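Local structure of cystalysin (Treponema denticola, 1C7N) at residues H314-A319 against R333-D338; E343-H348 against K388-L393; E69-T74 against M245-I250; F240-M245 against Y278-I283; V116-P121 against M128-Q133. The protein binds pyridoxal-5'-phosphate and belongs to the class I and II aminotransferase family, with two copies of the chain in the assembly. One frame throughout, in Å; residues are numbered along the deposited sequence.

In the fold
Contacts 3, 4 and 5 lie in the part of the chain built around the seven-stranded mixed sheet, contacts 1 and 2 beside the small three-stranded sheet. Contacts 3 and 4 have centres 9 Å apart, share Met245 and alternate along the chain, tying helices 69-83 and 275-287 to the segment that enters strand 248-251. Contact 5, nested within the loop that contact 3 closes, reaches the same large sheet 27 Å away, centre to centre. Contacts 1 and 2 follow in series, their centres 12 Å apart, and touch through Leu390 and Phe345. Contacts 1 and 3, with centres 43 Å apart on opposite sides of the chain's centre, belong to separate parts of the fold, and contact 3 includes a residue of the pyridoxal-5'-phosphate pocket.

Contact 1 of 5, residues H314-A319 against R333-D338; sequences HPEIKA and RALKMD
Glu316 and Ala334 meet where a type I beta turn, His314 to Ile317, faces the short 3-10 turn that follows strand 327-331; the two loops lie at the small antiparallel sheet, before and after its strand 327-331 in the chain. The apolar part is modest. Ala334 CB sits against the aliphatic base of the glutamate, 3.6 Å from Glu316 CG, and also touches the backbone at Glu316 O, 3.4 Å from the same methyl. Glu316 CG stands between its own N and carbonyl carbon (chi1 74°), and a second bend at chi2 folds the chain back, so that its methylene rather than its carboxylate meets Ala334. Deeper in, Ile317 CD1 approaches Leu335 CG at 4.4 Å, a looser touch backed by Phe310, Ile330 and Leu390.

Among the polar bonds, each turn is closed by its own backbone: Ile317 N to His314 O is 3.0 Å and Lys336 N to Arg333 O is 3.1 Å. Lys318 NZ adds only a weak bond to Pro315 O. The polar link between the loops is made by solvent: one water accepts from Ala334 N at 2.9 Å and lies 2.8 Å from Glu316 O, one of several acceptors that compete for its protons.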
# COMPACT_ATOMS: atom_id res chain seq x y z
N HIS A 314 -31.00 24.01 21.06
CA HIS A 314 -30.21 25.19 20.75
C HIS A 314 -30.47 25.56 19.30
O HIS A 314 -29.63 25.35 18.43
CB HIS A 314 -28.72 24.88 20.98
CG HIS A 314 -28.43 24.38 22.37
ND1 HIS A 314 -28.28 25.24 23.44
CD2 HIS A 314 -28.36 23.13 22.87
CE1 HIS A 314 -28.13 24.52 24.54
NE2 HIS A 314 -28.17 23.24 24.22
N PRO A 315 -31.65 26.14 19.03
CA PRO A 315 -32.17 26.59 17.73
C PRO A 315 -31.25 27.45 16.86
O PRO A 315 -31.38 27.45 15.64
CB PRO A 315 -33.44 27.36 18.11
CG PRO A 315 -33.86 26.74 19.37
CD PRO A 315 -32.57 26.56 20.10
N GLU A 316 -30.34 28.19 17.48
CA GLU A 316 -29.45 29.06 16.71
C GLU A 316 -28.37 28.28 15.98
O GLU A 316 -27.74 28.79 15.06
CB GLU A 316 -28.81 30.12 17.62
CG GLU A 316 -27.71 29.64 18.57
CD GLU A 316 -28.24 28.95 19.82
OE1 GLU A 316 -27.44 28.76 20.76
OE2 GLU A 316 -29.44 28.61 19.86
N ILE A 317 -28.15 27.04 16.39
CA ILE A 317 -27.16 26.17 15.74
C ILE A 317 -27.95 25.37 14.70
O ILE A 317 -29.00 24.82 15.02
CB ILE A 317 -26.53 25.22 16.76
CG1 ILE A 317 -25.89 26.03 17.89
CG2 ILE A 317 -25.48 24.34 16.08
CD1 ILE A 317 -25.31 25.20 19.00
N LYS A 318 -27.45 25.32 13.47
CA LYS A 318 -28.15 24.61 12.40
C LYS A 318 -27.45 23.35 11.91
O LYS A 318 -26.26 23.39 11.57
CB LYS A 318 -28.37 25.55 11.21
CG LYS A 318 -29.02 26.89 11.55
CD LYS A 318 -30.42 26.70 12.10
CE LYS A 318 -31.19 28.01 12.12
NZ LYS A 318 -30.50 29.05 12.91
N ALA A 319 -28.18 22.24 11.85
CA ALA A 319 -27.65 20.98 11.36
C ALA A 319 -28.59 20.48 10.26
O ALA A 319 -29.45 19.63 10.50
CB ALA A 319 -27.58 19.95 12.50
N ARG A 333 -21.83 29.00 13.86
CA ARG A 333 -21.51 30.42 13.79
C ARG A 333 -22.27 31.34 14.75
O ARG A 333 -21.74 32.37 15.17
CB ARG A 333 -21.68 30.92 12.35
CG ARG A 333 -20.54 30.51 11.42
CD ARG A 333 -20.76 30.97 10.00
NE ARG A 333 -21.92 30.31 9.40
CZ ARG A 333 -22.36 30.56 8.17
NH1 ARG A 333 -21.75 31.45 7.41
NH2 ARG A 333 -23.41 29.91 7.70
N ALA A 334 -23.49 30.97 15.10
CA ALA A 334 -24.29 31.80 16.01
C ALA A 334 -23.74 31.83 17.43
O ALA A 334 -24.17 32.64 18.25
CB ALA A 334 -25.74 31.32 16.02
N LEU A 335 -22.79 30.95 17.72
CA LEU A 335 -22.18 30.92 19.05
C LEU A 335 -21.21 32.08 19.20
O LEU A 335 -20.80 32.42 20.31
CB LEU A 335 -21.43 29.61 19.28
CG LEU A 335 -22.24 28.36 19.62
CD1 LEU A 335 -21.30 27.21 19.90
CD2 LEU A 335 -23.11 28.63 20.84
N LYS A 336 -20.84 32.69 18.07
CA LYS A 336 -19.91 33.81 18.06
C LYS A 336 -18.59 33.44 18.74
O LYS A 336 -18.08 34.20 19.57
CB LYS A 336 -20.53 35.03 18.74
CG LYS A 336 -21.83 35.52 18.11
CD LYS A 336 -21.67 35.90 16.64
CE LYS A 336 -22.96 36.50 16.09
NZ LYS A 336 -22.87 36.86 14.65
N MET A 337 -18.05 32.28 18.40
CA MET A 337 -16.78 31.81 18.95
C MET A 337 -15.83 31.57 17.78
O MET A 337 -16.20 30.86 16.84
CB MET A 337 -16.97 30.49 19.70
CG MET A 337 -17.66 30.58 21.05
SD MET A 337 -17.90 28.92 21.75
CE MET A 337 -16.23 28.50 22.20
N ASP A 338 -14.62 32.13 17.82
CA ASP A 338 -13.68 31.91 16.72
C ASP A 338 -13.33 30.42 16.70
O ASP A 338 -13.52 29.73 17.70
CB ASP A 338 -12.44 32.84 16.83
CG ASP A 338 -11.47 32.47 17.96
OD1 ASP A 338 -10.70 33.37 18.37
OD2 ASP A 338 -11.44 31.30 18.41
O HOH W 1 -25.21 28.92 13.96

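Contact 2 of 5, residues E343-H348 against K388-L393; sequences EEFMIH and KALKDL
Phe345 sets the far end of its ring against helix segment 388-393, where Phe345 CZ lies 3.7 Å from Ala389 CB. With CG anti to the backbone N (chi1 177°), the phenyl group extends outward from its own helix to span the gap. Its rim meets the backbone too: Ala389 O lies in the ring plane, 3.5 Å from Phe345 CZ. Leu393 uses a similar first torsion (chi1 -172°) to place CD2 over one face of the Phe345 ring, 4.0 Å above the plane and displaced toward the rim. Phe345 thus spans helices 339-350 and 376-393, whose segments here have axes 11.0 Å apart and directions 127° apart, in the layer beside the small three-stranded sheet. Leu390 arrives differently, roughly at right angles to the phenylalanine, and brings Leu390 CD2 to 3.9 Å from Phe345 CE2, obliquely to the ring. Leu393 lies at the exposed margin, whereas Ala389 and Leu390 are buried. Met337 packs on Phe345 from the preceding loop, and His314 on Leu390.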
# COMPACT_ATOMS: atom_id res chain seq x y z
N GLU A 343 -12.97 24.81 19.01
CA GLU A 343 -12.21 23.57 19.10
C GLU A 343 -11.90 23.24 20.56
O GLU A 343 -12.08 22.10 21.00
CB GLU A 343 -10.92 23.74 18.31
CG GLU A 343 -9.99 22.55 18.30
CD GLU A 343 -8.82 22.78 17.38
OE1 GLU A 343 -8.03 23.71 17.65
OE2 GLU A 343 -8.70 22.05 16.38
N GLU A 344 -11.43 24.24 21.29
CA GLU A 344 -11.09 24.09 22.69
C GLU A 344 -12.31 23.67 23.49
O GLU A 344 -12.24 22.76 24.32
CB GLU A 344 -10.55 25.42 23.22
CG GLU A 344 -10.32 25.49 24.72
CD GLU A 344 -9.31 24.48 25.21
OE1 GLU A 344 -8.29 24.27 24.52
OE2 GLU A 344 -9.52 23.92 26.31
N PHE A 345 -13.43 24.33 23.23
CA PHE A 345 -14.68 24.04 23.92
C PHE A 345 -15.19 22.63 23.64
O PHE A 345 -15.56 21.91 24.57
CB PHE A 345 -15.75 25.05 23.50
CG PHE A 345 -17.10 24.79 24.10
CD1 PHE A 345 -17.36 25.10 25.43
CD2 PHE A 345 -18.12 24.21 23.33
CE1 PHE A 345 -18.61 24.85 25.99
CE2 PHE A 345 -19.37 23.96 23.89
CZ PHE A 345 -19.61 24.28 25.22
N MET A 346 -15.23 22.25 22.38
CA MET A 346 -15.73 20.93 22.01
C MET A 346 -14.91 19.81 22.65
O MET A 346 -15.46 18.87 23.22
CB MET A 346 -15.73 20.76 20.49
CG MET A 346 -16.66 21.71 19.76
SD MET A 346 -18.37 21.64 20.35
CE MET A 346 -19.03 23.13 19.61
N ILE A 347 -13.59 19.93 22.56
CA ILE A 347 -12.69 18.92 23.11
C ILE A 347 -12.67 18.82 24.63
O ILE A 347 -12.72 17.73 25.18
CB ILE A 347 -11.24 19.15 22.64
CG1 ILE A 347 -11.13 18.94 21.13
CG2 ILE A 347 -10.29 18.21 23.39
CD1 ILE A 347 -9.74 19.22 20.58
N HIS A 348 -12.59 19.96 25.31
CA HIS A 348 -12.49 19.95 26.76
C HIS A 348 -13.75 20.18 27.58
O HIS A 348 -13.83 19.73 28.72
CB HIS A 348 -11.41 20.93 27.21
CG HIS A 348 -10.04 20.60 26.69
ND1 HIS A 348 -9.56 21.09 25.50
CD2 HIS A 348 -9.07 19.80 27.19
CE1 HIS A 348 -8.35 20.61 25.28
NE2 HIS A 348 -8.03 19.82 26.29
N LYS A 388 -25.36 19.70 27.86
CA LYS A 388 -24.98 20.20 29.18
C LYS A 388 -23.86 21.24 29.08
O LYS A 388 -23.86 22.23 29.81
CB LYS A 388 -24.55 19.06 30.10
CG LYS A 388 -25.66 18.09 30.47
CD LYS A 388 -25.39 17.43 31.81
CE LYS A 388 -26.47 16.42 32.18
NZ LYS A 388 -26.50 15.27 31.23
N ALA A 389 -22.92 21.00 28.18
CA ALA A 389 -21.79 21.91 27.99
C ALA A 389 -22.26 23.26 27.46
O ALA A 389 -21.80 24.32 27.92
CB ALA A 389 -20.78 21.29 27.03
N LEU A 390 -23.18 23.24 26.50
CA LEU A 390 -23.71 24.47 25.93
C LEU A 390 -24.51 25.23 26.98
O LEU A 390 -24.42 26.45 27.08
CB LEU A 390 -24.60 24.17 24.72
CG LEU A 390 -23.87 23.82 23.42
CD1 LEU A 390 -24.88 23.52 22.32
CD2 LEU A 390 -22.98 24.98 23.00
N LYS A 391 -25.30 24.51 27.77
CA LYS A 391 -26.09 25.15 28.82
C LYS A 391 -25.16 25.83 29.82
O LYS A 391 -25.36 26.99 30.19
CB LYS A 391 -26.95 24.11 29.55
CG LYS A 391 -28.11 23.59 28.73
CD LYS A 391 -28.83 22.48 29.47
CE LYS A 391 -30.00 21.96 28.66
NZ LYS A 391 -30.64 20.81 29.33
N ASP A 392 -24.14 25.10 30.26
CA ASP A 392 -23.18 25.66 31.21
C ASP A 392 -22.55 26.92 30.62
O ASP A 392 -22.43 27.94 31.30
CB ASP A 392 -22.10 24.64 31.54
CG ASP A 392 -22.63 23.50 32.38
OD1 ASP A 392 -21.86 22.55 32.65
OD2 ASP A 392 -23.81 23.56 32.78
N LEU A 393 -22.16 26.84 29.35
CA LEU A 393 -21.57 27.98 28.67
C LEU A 393 -22.54 29.14 28.82
O LEU A 393 -22.17 30.31 28.72
CB LEU A 393 -21.36 27.66 27.18
CG LEU A 393 -20.58 28.68 26.35
CD1 LEU A 393 -19.17 28.81 26.90
CD2 LEU A 393 -20.55 28.25 24.90

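Contact 3 of 5, residues E69-T74 against M245-I250; sequences EEYKKT and MGMSNI
Tyr71 and Asn249 meet through a short hydrogen bond, the tight part of this contact: Tyr71 OH donates to Asn249 OD1 at 2.7 Å. The hydroxyl lies in the carbonyl plane on a lone pair, with a C=O...donor angle of 111°, while the phenol ring is turned 44° from the amide plane. The ring reaches across from helix 69-83 because CG is anti to the backbone N (chi1 170°), and Asn249 comes to meet it from the opposite direction off strand 248-251. Met247 makes the looser touch, its CG 3.8 Å from Tyr71 OH; its chain then bends at chi2 and chi3. Tyr278 stacks edge-to-face (T-shaped) with the phenol ring.

The outer side of the helix, with Glu69 and Lys73, faces solvent and takes no part. Within the helix, Thr74 OG1 bonds back to Glu70 O at 2.8 Å, on the face of that carbonyl opposite to Thr74 N, so one oxygen is gripped twice. On the strand, Ser248 turns its side chain from the helix and touches pyridoxal-5'-phosphate, alternating with Asn249. The phenol proton and Asn249 OD1 thus satisfy each other in a buried setting, while Asn249 ND2 is hydrogen-bonded elsewhere; together these bonds probably help to set the rotation of the amide, next in sequence to Ser248 of the pocket.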
# COMPACT_ATOMS: atom_id res chain seq x y z
N GLU A 69 -9.37 -11.39 -13.28
CA GLU A 69 -10.31 -10.86 -14.25
C GLU A 69 -11.67 -10.79 -13.58
O GLU A 69 -12.46 -9.87 -13.83
CB GLU A 69 -10.37 -11.76 -15.49
CG GLU A 69 -9.07 -11.75 -16.29
CD GLU A 69 -8.60 -10.34 -16.61
OE1 GLU A 69 -9.31 -9.61 -17.34
OE2 GLU A 69 -7.51 -9.96 -16.12
N GLU A 70 -11.95 -11.75 -12.72
CA GLU A 70 -13.22 -11.78 -12.00
C GLU A 70 -13.33 -10.53 -11.12
O GLU A 70 -14.40 -9.94 -10.99
CB GLU A 70 -13.32 -13.04 -11.14
CG GLU A 70 -14.58 -13.11 -10.27
CD GLU A 70 -15.88 -13.16 -11.08
OE1 GLU A 70 -16.95 -13.28 -10.45
OE2 GLU A 70 -15.83 -13.06 -12.32
N TYR A 71 -12.21 -10.12 -10.53
CA TYR A 71 -12.18 -8.93 -9.68
C TYR A 71 -12.57 -7.72 -10.51
O TYR A 71 -13.42 -6.92 -10.12
CB TYR A 71 -10.79 -8.70 -9.10
CG TYR A 71 -10.64 -7.36 -8.42
CD1 TYR A 71 -11.01 -7.18 -7.09
CD2 TYR A 71 -10.15 -6.25 -9.12
CE1 TYR A 71 -10.90 -5.93 -6.47
CE2 TYR A 71 -10.03 -5.00 -8.51
CZ TYR A 71 -10.41 -4.85 -7.19
OH TYR A 71 -10.30 -3.62 -6.59
N LYS A 72 -11.94 -7.58 -11.67
CA LYS A 72 -12.21 -6.47 -12.56
C LYS A 72 -13.66 -6.51 -13.03
O LYS A 72 -14.32 -5.47 -13.10
CB LYS A 72 -11.26 -6.52 -13.76
CG LYS A 72 -9.79 -6.49 -13.36
CD LYS A 72 -8.86 -6.48 -14.55
CE LYS A 72 -7.41 -6.37 -14.08
NZ LYS A 72 -6.48 -5.99 -15.17
N LYS A 73 -14.15 -7.71 -13.34
CA LYS A 73 -15.53 -7.84 -13.79
C LYS A 73 -16.49 -7.39 -12.69
O LYS A 73 -17.51 -6.77 -12.98
CB LYS A 73 -15.86 -9.30 -14.14
CG LYS A 73 -15.11 -9.86 -15.34
CD LYS A 73 -15.76 -11.17 -15.80
CE LYS A 73 -14.84 -11.96 -16.72
NZ LYS A 73 -14.40 -11.16 -17.90
N THR A 74 -16.15 -7.71 -11.45
CA THR A 74 -16.99 -7.35 -10.30
C THR A 74 -17.04 -5.84 -10.09
O THR A 74 -18.08 -5.29 -9.72
CB THR A 74 -16.48 -8.05 -9.01
OG1 THR A 74 -16.54 -9.47 -9.18
CG2 THR A 74 -17.34 -7.67 -7.82
N MET A 245 -7.99 -1.62 4.63
CA MET A 245 -7.80 -2.71 3.69
C MET A 245 -7.06 -2.21 2.45
O MET A 245 -6.76 -2.98 1.54
CB MET A 245 -9.16 -3.30 3.31
CG MET A 245 -9.82 -4.05 4.47
SD MET A 245 -8.74 -5.34 5.11
CE MET A 245 -9.42 -6.80 4.34
N GLY A 246 -6.77 -0.91 2.45
CA GLY A 246 -6.04 -0.27 1.37
C GLY A 246 -6.16 -0.79 -0.05
O GLY A 246 -5.26 -1.47 -0.53
N MET A 247 -7.26 -0.46 -0.72
CA MET A 247 -7.46 -0.88 -2.10
C MET A 247 -8.41 0.08 -2.80
O MET A 247 -9.56 0.25 -2.39
CB MET A 247 -8.01 -2.30 -2.18
CG MET A 247 -8.17 -2.83 -3.60
SD MET A 247 -6.70 -2.62 -4.66
CE MET A 247 -5.52 -3.72 -3.87
N SER A 248 -7.92 0.72 -3.86
CA SER A 248 -8.72 1.69 -4.61
C SER A 248 -8.84 1.30 -6.08
O SER A 248 -7.97 0.64 -6.64
CB SER A 248 -8.09 3.07 -4.50
OG SER A 248 -7.83 3.42 -3.16
N ASN A 249 -9.93 1.74 -6.70
CA ASN A 249 -10.16 1.47 -8.11
C ASN A 249 -10.21 2.79 -8.87
O ASN A 249 -11.27 3.43 -8.96
CB ASN A 249 -11.47 0.70 -8.30
CG ASN A 249 -11.39 -0.70 -7.76
OD1 ASN A 249 -10.53 -1.49 -8.18
ND2 ASN A 249 -12.27 -1.02 -6.82
N ILE A 250 -9.06 3.20 -9.39
CA ILE A 250 -8.96 4.45 -10.13
C ILE A 250 -9.31 4.13 -11.58
O ILE A 250 -8.66 3.31 -12.22
CB ILE A 250 -7.52 5.01 -10.05
CG1 ILE A 250 -6.98 4.85 -8.63
CG2 ILE A 250 -7.53 6.50 -10.41
CD1 ILE A 250 -7.80 5.60 -7.57

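Contact 4 of 5, residues F240-M245 against Y278-I283; sequences FNIAGM and YKACEI
Met245 lays its terminal methyl over the side chain of Ala280, Met245 CE to Ala280 CB 3.7 Å, on the face that helix 275-287 presents to the loop. The methionine chain bends at chi2 and chi3, curling the thioether so that CE, not SD, makes the touch. Ile242 approaches the alanine methyl less closely: its CD1 is 4.2 Å from Ala280 CB. One small alanine side chain is therefore met by two longer tips, and the backbones remain well apart, with Met245 CA and Ala280 CA 7.3 Å from each other. The two loop residues are brought to the same face by a tight turn, in which Met245 N bonds to Ile242 O at 2.9 Å. Just before it, Asn241, the first residue past helix 237-240, has positive phi in a Schellman motif.

Leu49 of helix 47-59 packs on both Ile242 and Ala280, and Leu62 of the second subunit packs on both Ile242 and Met245. Gly244 adds backbone hydrogen bonds to that subunit. The apolar cluster follows Ser237 and Lys238 of the ligand pocket in the chain, and the Ile242 side chain is about 8 Å from a bound pyridoxal-5'-phosphate; an interface next to the cofactor site is characteristic of the dimeric fold-type I architecture of this family.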
# COMPACT_ATOMS: atom_id res chain seq x y z
N PHE A 240 -17.82 0.58 2.82
CA PHE A 240 -17.87 -0.57 3.73
C PHE A 240 -16.94 -0.51 4.94
O PHE A 240 -16.66 -1.54 5.58
CB PHE A 240 -17.62 -1.85 2.93
CG PHE A 240 -18.58 -2.02 1.78
CD1 PHE A 240 -18.23 -1.62 0.49
CD2 PHE A 240 -19.85 -2.57 1.98
CE1 PHE A 240 -19.13 -1.76 -0.57
CE2 PHE A 240 -20.75 -2.71 0.93
CZ PHE A 240 -20.39 -2.30 -0.35
N ASN A 241 -16.46 0.68 5.27
CA ASN A 241 -15.58 0.89 6.42
C ASN A 241 -14.31 0.04 6.37
O ASN A 241 -13.93 -0.58 7.37
CB ASN A 241 -16.37 0.60 7.70
CG ASN A 241 -15.66 1.07 8.95
OD1 ASN A 241 -14.79 1.94 8.90
ND2 ASN A 241 -16.04 0.50 10.10
N ILE A 242 -13.64 0.03 5.22
CA ILE A 242 -12.40 -0.73 5.08
C ILE A 242 -11.21 0.10 4.61
O ILE A 242 -10.46 -0.31 3.72
CB ILE A 242 -12.57 -1.96 4.15
CG1 ILE A 242 -13.10 -1.54 2.78
CG2 ILE A 242 -13.50 -2.97 4.81
CD1 ILE A 242 -13.17 -2.69 1.78
N ALA A 243 -11.04 1.27 5.21
CA ALA A 243 -9.93 2.15 4.89
C ALA A 243 -8.64 1.41 5.25
O ALA A 243 -7.58 1.69 4.71
CB ALA A 243 -10.04 3.46 5.68
N GLY A 244 -8.75 0.47 6.19
CA GLY A 244 -7.59 -0.30 6.63
C GLY A 244 -7.30 -1.52 5.77
O GLY A 244 -6.46 -2.36 6.13
N MET A 245 -7.99 -1.62 4.63
CA MET A 245 -7.80 -2.71 3.69
C MET A 245 -7.06 -2.21 2.45
O MET A 245 -6.76 -2.98 1.54
CB MET A 245 -9.16 -3.30 3.31
CG MET A 245 -9.82 -4.05 4.47
SD MET A 245 -8.74 -5.34 5.11
CE MET A 245 -9.42 -6.80 4.34
N TYR A 278 -7.73 -6.93 -2.45
CA TYR A 278 -8.48 -7.28 -3.65
C TYR A 278 -9.73 -8.07 -3.30
O TYR A 278 -10.82 -7.76 -3.78
CB TYR A 278 -7.61 -8.09 -4.62
CG TYR A 278 -6.50 -7.29 -5.24
CD1 TYR A 278 -5.18 -7.44 -4.82
CD2 TYR A 278 -6.76 -6.34 -6.22
CE1 TYR A 278 -4.15 -6.68 -5.36
CE2 TYR A 278 -5.74 -5.56 -6.77
CZ TYR A 278 -4.44 -5.74 -6.34
OH TYR A 278 -3.42 -4.99 -6.89
N LYS A 279 -9.59 -9.08 -2.45
CA LYS A 279 -10.73 -9.93 -2.06
C LYS A 279 -11.80 -9.19 -1.27
O LYS A 279 -13.00 -9.45 -1.44
CB LYS A 279 -10.24 -11.13 -1.24
CG LYS A 279 -11.33 -12.17 -0.98
CD LYS A 279 -11.78 -12.82 -2.28
CE LYS A 279 -12.83 -13.89 -2.02
NZ LYS A 279 -13.34 -14.48 -3.29
N ALA A 280 -11.38 -8.27 -0.41
CA ALA A 280 -12.31 -7.49 0.40
C ALA A 280 -13.26 -6.69 -0.49
O ALA A 280 -14.46 -6.65 -0.25
CB ALA A 280 -11.54 -6.54 1.32
N CYS A 281 -12.71 -6.05 -1.52
CA CYS A 281 -13.52 -5.26 -2.44
C CYS A 281 -14.51 -6.15 -3.19
O CYS A 281 -15.68 -5.79 -3.36
CB CYS A 281 -12.63 -4.53 -3.44
SG CYS A 281 -13.54 -3.54 -4.65
N GLU A 282 -14.04 -7.31 -3.64
CA GLU A 282 -14.90 -8.24 -4.36
C GLU A 282 -16.04 -8.75 -3.47
O GLU A 282 -17.21 -8.76 -3.88
CB GLU A 282 -14.09 -9.42 -4.89
CG GLU A 282 -14.95 -10.48 -5.57
CD GLU A 282 -14.13 -11.58 -6.22
OE1 GLU A 282 -14.66 -12.69 -6.40
OE2 GLU A 282 -12.96 -11.32 -6.58
N ILE A 283 -15.70 -9.16 -2.25
CA ILE A 283 -16.71 -9.65 -1.32
C ILE A 283 -17.77 -8.59 -1.03
O ILE A 283 -18.97 -8.88 -1.01
CB ILE A 283 -16.10 -10.07 0.03
CG1 ILE A 283 -15.14 -11.25 -0.17
CG2 ILE A 283 -17.20 -10.44 1.01
CD1 ILE A 283 -14.34 -11.57 1.08

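Contact 5 of 5, residues V116-P121 against M128-Q133; sequences VIIITP and MAIKNQ
Ile130 points from helix 125-131 at strand 115-118, and its longer branch carries the whole contact. From CB, which stands back from the strand, Ile130 CG1 leaves anti to the carbonyl carbon (chi1 -60°) and comes within 4.0 Å of Val116 CB. The next bond continues extended (chi2 170°), driving CD1 between two strand residues. There Ile130 CD1 lies 3.6 Å from Val116 CG1 and 3.7 Å from Ile118 CG2. Val116 meets the branch obliquely, whereas Ile118 and Ile130 run past each other in opposite directions. Val116 and Ile118 lie on the same face of the strand, and Ile117 between them turns to the other.

The helix connects parallel strands 115-118 and 136-139 in a beta-alpha-beta unit, and Ile137 of the second strand also packs on Ile130. Just past the helix, Gln133 NE2 donates to Ala129 O at 3.1 Å and also bonds to Phe103 O. All touching groups are buried hydrocarbon, so across these two segments the helix is held to the strand by van der Waals contact and, probably, by exclusion of water.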
# COMPACT_ATOMS: atom_id res chain seq x y z
N VAL A 116 -3.82 24.03 -9.73
CA VAL A 116 -4.82 22.97 -9.67
C VAL A 116 -6.04 23.57 -8.98
O VAL A 116 -5.94 24.10 -7.87
CB VAL A 116 -4.34 21.75 -8.86
CG1 VAL A 116 -5.49 20.75 -8.71
CG2 VAL A 116 -3.17 21.09 -9.56
N ILE A 117 -7.19 23.49 -9.65
CA ILE A 117 -8.42 24.05 -9.11
C ILE A 117 -9.22 23.09 -8.24
O ILE A 117 -9.47 21.94 -8.63
CB ILE A 117 -9.33 24.55 -10.25
CG1 ILE A 117 -8.63 25.69 -11.00
CG2 ILE A 117 -10.67 25.03 -9.68
CD1 ILE A 117 -9.32 26.08 -12.29
N ILE A 118 -9.59 23.57 -7.06
CA ILE A 118 -10.39 22.81 -6.11
C ILE A 118 -11.53 23.70 -5.63
O ILE A 118 -11.39 24.93 -5.55
CB ILE A 118 -9.57 22.37 -4.87
CG1 ILE A 118 -8.95 23.59 -4.20
CG2 ILE A 118 -8.51 21.34 -5.28
CD1 ILE A 118 -8.40 23.30 -2.82
N ILE A 119 -12.66 23.08 -5.32
CA ILE A 119 -13.83 23.80 -4.83
C ILE A 119 -13.83 23.67 -3.31
O ILE A 119 -13.94 22.57 -2.77
CB ILE A 119 -15.11 23.21 -5.47
CG1 ILE A 119 -15.04 23.40 -6.99
CG2 ILE A 119 -16.34 23.89 -4.90
CD1 ILE A 119 -16.21 22.84 -7.75
N THR A 120 -13.70 24.81 -2.63
CA THR A 120 -13.60 24.87 -1.18
C THR A 120 -14.80 25.48 -0.45
O THR A 120 -15.60 26.19 -1.05
CB THR A 120 -12.36 25.68 -0.79
OG1 THR A 120 -12.52 27.03 -1.25
CG2 THR A 120 -11.11 25.09 -1.44
N PRO A 121 -14.94 25.19 0.86
CA PRO A 121 -14.04 24.34 1.66
C PRO A 121 -14.15 22.90 1.19
O PRO A 121 -15.12 22.53 0.53
CB PRO A 121 -14.55 24.55 3.08
CG PRO A 121 -16.03 24.76 2.87
CD PRO A 121 -16.02 25.73 1.70
N MET A 128 -3.14 19.50 0.62
CA MET A 128 -1.83 18.89 0.81
C MET A 128 -1.25 18.31 -0.48
O MET A 128 -0.09 18.56 -0.81
CB MET A 128 -1.93 17.80 1.87
CG MET A 128 -2.46 18.29 3.22
SD MET A 128 -2.87 16.95 4.36
CE MET A 128 -1.24 16.25 4.65
N ALA A 129 -2.06 17.55 -1.21
CA ALA A 129 -1.61 16.92 -2.45
C ALA A 129 -1.05 17.94 -3.44
O ALA A 129 -0.17 17.62 -4.25
CB ALA A 129 -2.76 16.17 -3.09
N ILE A 130 -1.58 19.16 -3.37
CA ILE A 130 -1.16 20.22 -4.27
C ILE A 130 0.08 20.99 -3.81
O ILE A 130 1.14 20.88 -4.42
CB ILE A 130 -2.33 21.20 -4.52
CG1 ILE A 130 -3.50 20.45 -5.15
CG2 ILE A 130 -1.87 22.35 -5.42
CD1 ILE A 130 -4.79 21.23 -5.22
N LYS A 131 -0.05 21.77 -2.73
CA LYS A 131 1.08 22.57 -2.28
C LYS A 131 2.28 21.79 -1.75
O LYS A 131 3.42 22.25 -1.88
CB LYS A 131 0.63 23.60 -1.24
CG LYS A 131 0.19 23.05 0.10
CD LYS A 131 -0.10 24.20 1.06
CE LYS A 131 1.14 25.08 1.24
NZ LYS A 131 0.86 26.34 1.98
N ASN A 132 2.05 20.62 -1.16
CA ASN A 132 3.15 19.82 -0.64
C ASN A 132 4.06 19.37 -1.78
O ASN A 132 5.21 18.99 -1.54
CB ASN A 132 2.61 18.59 0.11
CG ASN A 132 2.13 18.94 1.51
OD1 ASN A 132 1.86 20.10 1.81
ND2 ASN A 132 2.00 17.93 2.36
N GLN A 133 3.56 19.42 -3.01
CA GLN A 133 4.37 19.05 -4.17
C GLN A 133 4.71 20.32 -4.95
O GLN A 133 5.08 20.27 -6.12
CB GLN A 133 3.61 18.05 -5.06
CG GLN A 133 3.27 16.75 -4.35
CD GLN A 133 2.86 15.64 -5.30
OE1 GLN A 133 3.68 15.14 -6.06
NE2 GLN A 133 1.59 15.27 -5.27